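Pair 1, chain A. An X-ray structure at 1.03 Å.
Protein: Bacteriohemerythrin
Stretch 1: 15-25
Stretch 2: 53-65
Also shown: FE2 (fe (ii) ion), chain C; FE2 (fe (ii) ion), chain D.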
# COMPACT_ATOMS: atom_id res chain seq x y z
N GLY A 15 9.00 -13.79 -0.77
CA GLY A 15 8.97 -13.40 -2.21
C GLY A 15 7.66 -12.79 -2.63
O GLY A 15 7.69 -11.75 -3.34
N PHE A 16 6.51 -13.34 -2.26
CA PHE A 16 5.27 -12.78 -2.77
C PHE A 16 5.12 -11.37 -2.28
O PHE A 16 4.55 -10.52 -3.02
CB PHE A 16 4.05 -13.62 -2.46
CG PHE A 16 3.48 -13.44 -1.04
CD1 PHE A 16 3.88 -14.29 0.01
CD2 PHE A 16 2.55 -12.38 -0.69
CE1 PHE A 16 3.40 -14.09 1.29
CE2 PHE A 16 2.11 -12.22 0.58
CZ PHE A 16 2.47 -13.09 1.55
N ALA A 17 5.51 -11.09 -1.05
CA ALA A 17 5.32 -9.81 -0.48
C ALA A 17 6.20 -8.80 -1.11
O ALA A 17 5.78 -7.66 -1.44
CB ALA A 17 5.58 -9.85 1.01
N ASP A 18 7.46 -9.12 -1.34
CA ASP A 18 8.34 -8.22 -2.05
C ASP A 18 7.80 -7.88 -3.43
O ASP A 18 7.86 -6.71 -3.86
CB ASP A 18 9.73 -8.80 -2.20
CG ASP A 18 10.49 -8.92 -0.86
OD1 ASP A 18 10.20 -8.28 0.13
OD2 ASP A 18 11.50 -9.72 -0.93
N ASP A 19 7.28 -8.88 -4.15
CA ASP A 19 6.74 -8.63 -5.48
C ASP A 19 5.53 -7.72 -5.44
O ASP A 19 5.41 -6.77 -6.28
CB ASP A 19 6.35 -9.95 -6.13
CG ASP A 19 7.55 -10.75 -6.57
OD1 ASP A 19 8.67 -10.22 -6.66
OD2 ASP A 19 7.33 -11.99 -6.73
N GLN A 20 4.64 -7.96 -4.49
CA GLN A 20 3.46 -7.08 -4.37
C GLN A 20 3.87 -5.68 -3.97
O GLN A 20 3.29 -4.69 -4.46
CB GLN A 20 2.42 -7.69 -3.37
CG GLN A 20 1.81 -8.97 -3.91
CD GLN A 20 0.82 -9.59 -2.95
OE1 GLN A 20 0.84 -9.42 -1.78
NE2 GLN A 20 -0.18 -10.25 -3.53
N HIS A 21 4.86 -5.56 -3.08
CA HIS A 21 5.36 -4.20 -2.73
C HIS A 21 5.88 -3.48 -3.94
O HIS A 21 5.65 -2.28 -4.14
CB HIS A 21 6.41 -4.28 -1.65
CG HIS A 21 5.87 -4.74 -0.33
ND1 HIS A 21 6.65 -5.33 0.64
CD2 HIS A 21 4.60 -4.67 0.20
CE1 HIS A 21 5.87 -5.57 1.70
NE2 HIS A 21 4.61 -5.21 1.48
N LYS A 22 6.66 -4.20 -4.79
CA LYS A 22 7.21 -3.54 -6.00
C LYS A 22 6.08 -3.08 -6.90
O LYS A 22 6.16 -1.94 -7.48
CB LYS A 22 8.16 -4.48 -6.72
CG LYS A 22 9.43 -4.75 -5.99
CD LYS A 22 10.20 -5.86 -6.65
CE LYS A 22 11.22 -6.36 -5.78
NZ LYS A 22 12.17 -7.31 -6.41
N THR A 23 4.99 -3.88 -7.05
CA THR A 23 3.86 -3.40 -7.83
C THR A 23 3.22 -2.19 -7.21
O THR A 23 2.89 -1.21 -7.93
CB THR A 23 2.82 -4.53 -7.97
OG1 THR A 23 3.36 -5.60 -8.75
CG2 THR A 23 1.53 -4.04 -8.60
N ILE A 24 3.01 -2.18 -5.89
CA ILE A 24 2.45 -1.01 -5.22
C ILE A 24 3.29 0.22 -5.54
O ILE A 24 2.74 1.30 -5.84
CB ILE A 24 2.29 -1.27 -3.74
CG1 ILE A 24 1.20 -2.30 -3.46
CG2 ILE A 24 1.99 0.02 -3.01
CD1 ILE A 24 1.19 -2.87 -2.07
N PHE A 25 4.58 0.10 -5.40
CA PHE A 25 5.45 1.28 -5.62
C PHE A 25 5.26 1.78 -7.05
O PHE A 25 5.19 3.00 -7.30
CB PHE A 25 6.93 0.97 -5.39
CG PHE A 25 7.39 0.86 -3.96
CD1 PHE A 25 6.57 0.39 -2.90
CD2 PHE A 25 8.66 1.24 -3.64
CE1 PHE A 25 7.10 0.27 -1.63
CE2 PHE A 25 9.17 1.16 -2.35
CZ PHE A 25 8.41 0.64 -1.33
N TYR A 53 -5.49 -2.90 -5.53
CA TYR A 53 -4.31 -3.74 -5.41
C TYR A 53 -3.80 -3.77 -4.00
O TYR A 53 -3.41 -4.86 -3.48
CB TYR A 53 -3.22 -3.28 -6.41
CG TYR A 53 -2.14 -4.29 -6.47
CD1 TYR A 53 -2.25 -5.37 -7.28
CD2 TYR A 53 -1.00 -4.18 -5.69
CE1 TYR A 53 -1.27 -6.37 -7.32
CE2 TYR A 53 -0.02 -5.16 -5.71
CZ TYR A 53 -0.13 -6.22 -6.50
OH TYR A 53 0.85 -7.16 -6.51
N VAL A 54 -3.73 -2.62 -3.33
CA VAL A 54 -3.29 -2.55 -1.94
C VAL A 54 -4.18 -3.45 -1.06
O VAL A 54 -3.67 -4.22 -0.20
CB VAL A 54 -3.26 -1.13 -1.44
CG1 VAL A 54 -3.03 -1.07 0.08
CG2 VAL A 54 -2.13 -0.37 -2.15
N VAL A 55 -5.48 -3.38 -1.22
CA VAL A 55 -6.38 -4.22 -0.42
C VAL A 55 -6.09 -5.68 -0.68
O VAL A 55 -6.09 -6.49 0.30
CB VAL A 55 -7.81 -3.81 -0.67
CG1 VAL A 55 -8.82 -4.88 -0.16
CG2 VAL A 55 -8.15 -2.47 -0.17
N MET A 56 -5.85 -6.06 -1.90
CA MET A 56 -5.53 -7.43 -2.21
C MET A 56 -4.22 -7.85 -1.58
O MET A 56 -4.10 -8.98 -1.01
CB MET A 56 -5.50 -7.60 -3.73
CG MET A 56 -5.26 -9.00 -4.18
SD MET A 56 -3.52 -9.45 -4.12
CE MET A 56 -2.76 -8.30 -5.23
N HIS A 57 -3.21 -6.97 -1.60
CA HIS A 57 -1.94 -7.24 -0.96
C HIS A 57 -2.15 -7.48 0.55
O HIS A 57 -1.56 -8.43 1.14
CB HIS A 57 -1.02 -6.06 -1.19
CG HIS A 57 0.21 -6.10 -0.31
ND1 HIS A 57 1.11 -7.14 -0.32
CD2 HIS A 57 0.65 -5.25 0.66
CE1 HIS A 57 2.05 -6.90 0.62
NE2 HIS A 57 1.79 -5.77 1.23
N PHE A 58 -2.91 -6.63 1.19
CA PHE A 58 -3.17 -6.80 2.62
C PHE A 58 -3.81 -8.13 2.88
O PHE A 58 -3.45 -8.83 3.87
CB PHE A 58 -4.04 -5.67 3.15
CG PHE A 58 -3.35 -4.30 3.19
CD1 PHE A 58 -4.15 -3.19 3.46
CD2 PHE A 58 -2.00 -4.14 3.05
CE1 PHE A 58 -3.59 -1.93 3.57
CE2 PHE A 58 -1.49 -2.86 3.16
CZ PHE A 58 -2.24 -1.78 3.44
N LYS A 59 -4.77 -8.53 2.09
CA LYS A 59 -5.43 -9.84 2.24
C LYS A 59 -4.42 -10.93 2.08
O LYS A 59 -4.52 -11.98 2.78
CB LYS A 59 -6.59 -9.95 1.28
CG LYS A 59 -7.77 -9.14 1.60
CD LYS A 59 -8.81 -9.35 0.48
CE LYS A 59 -10.04 -8.50 0.70
NZ LYS A 59 -10.79 -8.83 -0.58
N SER A 60 -3.51 -10.80 1.14
CA SER A 60 -2.51 -11.83 0.93
C SER A 60 -1.62 -12.00 2.13
O SER A 60 -1.37 -13.15 2.60
CB SER A 60 -1.66 -11.48 -0.27
OG SER A 60 -2.37 -11.34 -1.50
N GLU A 61 -1.11 -10.90 2.67
CA GLU A 61 -0.29 -10.96 3.87
C GLU A 61 -1.12 -11.54 5.03
O GLU A 61 -0.59 -12.38 5.82
CB GLU A 61 0.19 -9.57 4.32
CG GLU A 61 1.29 -8.98 3.44
CD GLU A 61 1.83 -7.69 4.04
OE1 GLU A 61 1.27 -7.21 5.01
OE2 GLU A 61 2.88 -7.21 3.47
N GLU A 62 -2.33 -11.10 5.20
CA GLU A 62 -3.14 -11.53 6.36
C GLU A 62 -3.42 -12.99 6.29
O GLU A 62 -3.38 -13.69 7.35
CB GLU A 62 -4.43 -10.72 6.42
CG GLU A 62 -4.18 -9.29 6.83
CD GLU A 62 -5.31 -8.34 6.52
OE1 GLU A 62 -6.51 -8.81 6.39
OE2 GLU A 62 -5.11 -7.09 6.45
N THR A 63 -3.75 -13.53 5.14
CA THR A 63 -4.03 -14.95 5.02
C THR A 63 -2.83 -15.73 5.40
O THR A 63 -2.95 -16.77 6.18
CB THR A 63 -4.48 -15.31 3.59
OG1 THR A 63 -5.68 -14.60 3.25
CG2 THR A 63 -4.70 -16.79 3.42
N GLU A 64 -1.66 -15.37 4.95
CA GLU A 64 -0.46 -16.10 5.29
C GLU A 64 -0.11 -15.96 6.75
O GLU A 64 0.24 -16.98 7.40
CB GLU A 64 0.67 -15.63 4.39
CG GLU A 64 0.59 -15.99 2.94
CD GLU A 64 0.31 -17.43 2.65
OE1 GLU A 64 1.13 -18.18 3.15
OE2 GLU A 64 -0.73 -17.81 2.02
N MET A 65 -0.15 -14.78 7.29
CA MET A 65 0.11 -14.60 8.70
C MET A 65 -0.83 -15.43 9.56
O MET A 65 -0.37 -16.10 10.54
CB MET A 65 -0.02 -13.13 9.11
CG MET A 65 1.15 -12.26 8.67
SD MET A 65 1.04 -10.55 9.32
CE MET A 65 -0.26 -9.81 8.26
FE FE2 C . 3.03 -5.08 2.84
FE FE2 D . 1.59 -5.30 5.98
O HOH W 1 1.57 -4.29 3.94
O HOH W 2 2.73 -2.66 2.25

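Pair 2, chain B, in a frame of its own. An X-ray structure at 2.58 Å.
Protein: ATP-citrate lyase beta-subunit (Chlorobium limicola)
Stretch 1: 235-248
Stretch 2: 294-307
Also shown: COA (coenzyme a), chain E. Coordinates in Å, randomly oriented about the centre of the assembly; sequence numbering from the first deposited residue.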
# COMPACT_ATOMS: atom_id res chain seq x y z
N GLU B 235 40.43 16.96 -42.45
CA GLU B 235 39.86 15.97 -41.53
C GLU B 235 39.67 16.47 -40.11
O GLU B 235 38.58 16.35 -39.56
CB GLU B 235 40.69 14.66 -41.53
CG GLU B 235 42.20 14.82 -41.43
CD GLU B 235 43.00 13.55 -41.18
OE1 GLU B 235 42.85 12.59 -41.97
OE2 GLU B 235 43.80 13.53 -40.22
N ALA B 236 40.73 17.04 -39.51
CA ALA B 236 40.72 17.60 -38.16
C ALA B 236 39.63 18.62 -38.10
O ALA B 236 38.75 18.52 -37.25
CB ALA B 236 42.06 18.25 -37.88
N GLU B 237 39.63 19.56 -39.05
CA GLU B 237 38.67 20.63 -39.17
C GLU B 237 37.25 20.13 -39.13
O GLU B 237 36.52 20.45 -38.19
CB GLU B 237 38.93 21.44 -40.44
CG GLU B 237 40.10 22.40 -40.26
CD GLU B 237 40.67 23.07 -41.50
OE1 GLU B 237 39.88 23.53 -42.36
OE2 GLU B 237 41.92 23.20 -41.58
N GLN B 238 36.87 19.29 -40.11
CA GLN B 238 35.53 18.72 -40.17
C GLN B 238 35.19 17.97 -38.89
O GLN B 238 34.05 18.00 -38.43
CB GLN B 238 35.36 17.82 -41.40
CG GLN B 238 35.56 18.58 -42.72
CD GLN B 238 34.47 18.49 -43.78
OE1 GLN B 238 33.54 19.30 -43.80
NE2 GLN B 238 34.62 17.58 -44.75
N GLN B 239 36.20 17.35 -38.28
CA GLN B 239 35.95 16.64 -37.02
C GLN B 239 35.53 17.61 -35.91
O GLN B 239 34.59 17.32 -35.16
CB GLN B 239 37.15 15.78 -36.63
CG GLN B 239 37.28 14.51 -37.48
CD GLN B 239 36.51 13.29 -36.95
OE1 GLN B 239 35.67 13.37 -36.03
NE2 GLN B 239 36.78 12.12 -37.54
N ILE B 240 36.19 18.78 -35.84
CA ILE B 240 35.91 19.84 -34.86
C ILE B 240 34.52 20.47 -35.11
O ILE B 240 33.84 20.76 -34.13
CB ILE B 240 37.06 20.89 -34.79
CG1 ILE B 240 38.43 20.23 -34.45
CG2 ILE B 240 36.77 22.06 -33.83
CD1 ILE B 240 38.63 19.53 -33.00
N MET B 241 34.11 20.66 -36.40
CA MET B 241 32.80 21.22 -36.80
C MET B 241 31.66 20.26 -36.42
O MET B 241 30.55 20.71 -36.09
CB MET B 241 32.73 21.48 -38.32
CG MET B 241 33.67 22.52 -38.83
SD MET B 241 33.33 22.86 -40.59
CE MET B 241 31.69 23.81 -40.49
N GLU B 242 31.92 18.95 -36.48
CA GLU B 242 30.97 17.89 -36.12
C GLU B 242 30.74 17.97 -34.60
O GLU B 242 29.59 17.97 -34.13
CB GLU B 242 31.57 16.52 -36.56
CG GLU B 242 30.85 15.27 -36.07
CD GLU B 242 31.71 14.07 -35.70
OE1 GLU B 242 31.37 13.39 -34.70
OE2 GLU B 242 32.71 13.80 -36.40
N ILE B 243 31.86 18.06 -33.86
CA ILE B 243 31.86 18.17 -32.40
C ILE B 243 31.03 19.39 -31.96
O ILE B 243 30.18 19.24 -31.09
CB ILE B 243 33.29 18.15 -31.80
CG1 ILE B 243 33.91 16.75 -31.93
CG2 ILE B 243 33.25 18.53 -30.30
CD1 ILE B 243 35.39 16.71 -31.91
N ASP B 244 31.24 20.55 -32.61
CA ASP B 244 30.54 21.80 -32.33
C ASP B 244 29.04 21.69 -32.55
O ASP B 244 28.29 22.11 -31.67
CB ASP B 244 31.15 22.97 -33.14
CG ASP B 244 30.80 24.39 -32.71
OD1 ASP B 244 29.89 24.56 -31.86
OD2 ASP B 244 31.43 25.34 -33.24
N SER B 245 28.59 21.14 -33.69
CA SER B 245 27.17 20.99 -34.00
C SER B 245 26.40 20.19 -32.94
O SER B 245 25.28 20.56 -32.57
CB SER B 245 26.99 20.37 -35.39
OG SER B 245 27.51 19.06 -35.43
N ARG B 246 27.03 19.12 -32.43
CA ARG B 246 26.48 18.23 -31.41
C ARG B 246 26.41 18.90 -30.04
O ARG B 246 25.53 18.56 -29.27
CB ARG B 246 27.29 16.92 -31.35
CG ARG B 246 27.10 16.02 -32.59
CD ARG B 246 28.20 14.97 -32.75
NE ARG B 246 27.91 13.72 -32.02
CZ ARG B 246 28.53 13.33 -30.91
NH1 ARG B 246 29.49 14.07 -30.38
NH2 ARG B 246 28.20 12.18 -30.33
N ILE B 247 27.32 19.84 -29.73
CA ILE B 247 27.42 20.46 -28.41
C ILE B 247 26.74 21.83 -28.30
O ILE B 247 26.69 22.57 -29.28
CB ILE B 247 28.88 20.53 -27.85
CG1 ILE B 247 29.78 21.50 -28.61
CG2 ILE B 247 29.51 19.15 -27.74
CD1 ILE B 247 30.85 22.15 -27.74
N LYS B 248 26.27 22.19 -27.08
CA LYS B 248 25.62 23.47 -26.79
C LYS B 248 26.63 24.62 -26.80
O LYS B 248 26.29 25.73 -27.27
CB LYS B 248 24.81 23.41 -25.49
CG LYS B 248 23.39 22.89 -25.72
CD LYS B 248 22.77 22.35 -24.44
CE LYS B 248 21.66 21.35 -24.69
NZ LYS B 248 21.18 20.71 -23.43
N ASP B 294 30.95 27.74 -22.42
CA ASP B 294 31.09 26.61 -21.48
C ASP B 294 30.98 25.26 -22.22
O ASP B 294 29.98 24.54 -22.07
CB ASP B 294 30.12 26.72 -20.27
CG ASP B 294 30.54 25.94 -19.02
OD1 ASP B 294 31.68 25.38 -19.00
OD2 ASP B 294 29.74 25.91 -18.04
N PRO B 295 31.91 24.98 -23.16
CA PRO B 295 31.81 23.72 -23.89
C PRO B 295 32.17 22.54 -22.98
O PRO B 295 32.75 22.73 -21.89
CB PRO B 295 32.77 23.93 -25.07
CG PRO B 295 33.79 24.88 -24.58
CD PRO B 295 33.18 25.69 -23.48
N ALA B 296 31.75 21.32 -23.38
CA ALA B 296 31.98 20.07 -22.64
C ALA B 296 33.46 19.73 -22.63
O ALA B 296 34.15 20.00 -23.62
CB ALA B 296 31.18 18.95 -23.25
N ASP B 297 33.96 19.19 -21.51
CA ASP B 297 35.41 18.90 -21.40
C ASP B 297 35.87 18.02 -22.56
O ASP B 297 36.88 18.36 -23.18
CB ASP B 297 35.75 18.24 -20.07
CG ASP B 297 34.66 17.31 -19.59
OD1 ASP B 297 33.63 17.24 -20.26
OD2 ASP B 297 34.86 16.66 -18.55
N TRP B 298 35.15 16.93 -22.84
CA TRP B 298 35.59 16.05 -23.93
C TRP B 298 35.82 16.81 -25.25
O TRP B 298 36.81 16.53 -25.93
CB TRP B 298 34.63 14.89 -24.10
CG TRP B 298 33.24 15.27 -24.46
CD1 TRP B 298 32.19 15.50 -23.62
CD2 TRP B 298 32.73 15.42 -25.80
NE1 TRP B 298 31.05 15.77 -24.34
CE2 TRP B 298 31.35 15.72 -25.68
CE3 TRP B 298 33.30 15.33 -27.08
CZ2 TRP B 298 30.54 15.92 -26.81
CZ3 TRP B 298 32.49 15.51 -28.19
CH2 TRP B 298 31.12 15.81 -28.05
N ALA B 299 34.94 17.77 -25.60
CA ALA B 299 35.08 18.57 -26.81
C ALA B 299 36.36 19.44 -26.75
O ALA B 299 37.04 19.63 -27.76
CB ALA B 299 33.84 19.44 -26.99
N VAL B 300 36.65 19.95 -25.55
CA VAL B 300 37.82 20.77 -25.26
C VAL B 300 39.05 19.86 -25.37
O VAL B 300 40.04 20.28 -25.95
CB VAL B 300 37.74 21.47 -23.89
CG1 VAL B 300 38.98 22.30 -23.61
CG2 VAL B 300 36.50 22.35 -23.79
N GLU B 301 38.96 18.61 -24.85
CA GLU B 301 40.03 17.61 -24.90
C GLU B 301 40.29 17.25 -26.37
O GLU B 301 41.46 17.15 -26.78
CB GLU B 301 39.62 16.37 -24.08
CG GLU B 301 40.71 15.32 -23.89
CD GLU B 301 40.34 14.17 -22.97
OE1 GLU B 301 41.16 13.23 -22.86
OE2 GLU B 301 39.27 14.23 -22.32
N ALA B 302 39.21 17.12 -27.17
CA ALA B 302 39.26 16.82 -28.59
C ALA B 302 40.04 17.92 -29.32
O ALA B 302 40.94 17.62 -30.12
CB ALA B 302 37.84 16.72 -29.14
N LEU B 303 39.74 19.20 -28.94
CA LEU B 303 40.38 20.40 -29.51
C LEU B 303 41.86 20.48 -29.14
O LEU B 303 42.69 20.72 -30.02
CB LEU B 303 39.63 21.67 -29.10
CG LEU B 303 39.97 22.99 -29.88
CD1 LEU B 303 40.04 22.77 -31.40
CD2 LEU B 303 38.95 24.05 -29.59
N THR B 304 42.18 20.23 -27.85
CA THR B 304 43.55 20.22 -27.31
C THR B 304 44.37 19.20 -28.07
O THR B 304 45.44 19.56 -28.55
CB THR B 304 43.54 19.92 -25.78
OG1 THR B 304 42.70 20.86 -25.12
CG2 THR B 304 44.92 19.95 -25.16
N GLU B 305 43.86 17.96 -28.20
CA GLU B 305 44.51 16.84 -28.88
C GLU B 305 44.89 17.19 -30.32
O GLU B 305 46.05 17.01 -30.69
CB GLU B 305 43.65 15.58 -28.78
CG GLU B 305 43.86 14.93 -27.42
CD GLU B 305 43.02 13.70 -27.10
OE1 GLU B 305 42.73 12.91 -28.03
OE2 GLU B 305 42.72 13.50 -25.90
N THR B 306 43.96 17.80 -31.08
CA THR B 306 44.14 18.26 -32.46
C THR B 306 45.31 19.26 -32.58
O THR B 306 46.14 19.13 -33.48
CB THR B 306 42.81 18.90 -32.96
OG1 THR B 306 41.71 18.03 -32.71
CG2 THR B 306 42.84 19.28 -34.43
N ILE B 307 45.36 20.24 -31.64
CA ILE B 307 46.38 21.30 -31.59
C ILE B 307 47.78 20.73 -31.34
O ILE B 307 48.75 21.17 -31.96
CB ILE B 307 45.95 22.41 -30.60
CG1 ILE B 307 44.76 23.17 -31.20
CG2 ILE B 307 47.09 23.42 -30.30
CD1 ILE B 307 43.85 23.75 -30.24
N1A COA E . 17.29 10.64 -20.73
C2A COA E . 17.74 11.09 -21.91
N3A COA E . 18.15 12.31 -22.23
C4A COA E . 18.03 13.16 -21.20
C5A COA E . 17.55 12.85 -19.93
C6A COA E . 17.20 11.51 -19.70
N6A COA E . 16.90 11.03 -18.50
N7A COA E . 17.56 13.97 -19.12
C8A COA E . 18.05 14.91 -19.89
N9A COA E . 18.35 14.49 -21.16
C1B COA E . 18.84 15.31 -22.27
C2B COA E . 17.93 16.48 -22.65
O2B COA E . 16.87 16.08 -23.52
C3B COA E . 18.95 17.46 -23.22
O3B COA E . 19.29 17.09 -24.57
P3B COA E . 18.93 17.87 -25.96
O7A COA E . 20.24 17.84 -26.77
O8A COA E . 18.60 19.33 -25.69
O9A COA E . 17.83 17.13 -26.63
C4B COA E . 20.20 17.23 -22.36
O4B COA E . 20.09 15.87 -21.90
C5B COA E . 20.43 18.15 -21.18
O5B COA E . 19.28 19.00 -20.98
P1A COA E . 18.16 19.08 -19.77
O1A COA E . 16.74 19.06 -20.22
O2A COA E . 18.49 18.06 -18.67
O3A COA E . 18.57 20.53 -19.26
P2A COA E . 19.66 21.07 -18.24
O4A COA E . 20.86 21.59 -19.09
O5A COA E . 19.02 22.00 -17.28
O6A COA E . 20.19 19.80 -17.42

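Both pairs consist of two helices running antiparallel, with axes that approach to 10.3 Å at an interhelical angle of 166° in pair 1 and to 10.6 Å at 169° in pair 2. The N, CA and C atoms of 14 central residues superpose with an RMSD of 0.4 Å. The register is shared as well: Q20(A) faces H57(A) with CA atoms 6.4 Å apart, and the matching I243(B) faces A299(B) with CA atoms 6.5 Å apart. The buried surfaces are similar, 554 and 471 Å², but their chemistry differs.

In pair 1 the centre is polar. The side chain of Q20(A) sits as a knob among Y53(A), M56(A), H57(A) and S60(A), and its amide serves two partners: OE1 accepts a hydrogen bond from ND1 of H57(A) at 2.7 Å, and NE2 donates one to OG of S60(A) at 3.2 Å. Pair 2 places I243(B) here, its side-chain centre only 0.8 Å from that of Q20(A). The matches of H57(A) and S60(A) are A299(B) and A302(B), so carbon meets carbon: CG2 of I243(B) lies 3.5 Å from CB of A299(B), and CD1 lies 3.7 Å from CB of A302(B). No hydrogen bond crosses pair 2.

The bond to Q20(A) holds the H57(A) ring by ND1 while NE2 binds an iron ion at 2.1 Å. NE2 of H21(A), also 2.1 Å away, and OE2 of E61(A), at 2.2 Å, join the same ion, so the metal ties the helices together; OE1 of E61(A) reaches the second iron at 2.2 Å. The counterparts of H21(A) and E61(A) are D244(B), which points away from the opposing helix, and L303(B), whose CD1 packs 3.9 Å from CD1 of I240(B). I240(B) replaces A17(A), filling with an aliphatic chain a position where pair 1 has only a methyl group.

The matched isoleucines I24(A) and I247(B) both pack inward, although I247(B) has already left helical geometry. CD1 of I24(A) lies 3.7 Å from CD2 of H57(A); CD1 of I247(B) lies 4.1 Å from CB of A299(B), and its CG2 reaches CZ2 of W298(B) at 3.5 Å. W298(B) occupies the position of M56(A), and its indole spreads along I243(B), R246(B) and I247(B). Pair 1 instead uses Y53(A), with CG2 of T23(A) over its ring face, 3.6 Å from the centroid. Thus one backbone frame accommodates a metal-linked polar interface and an apolar one.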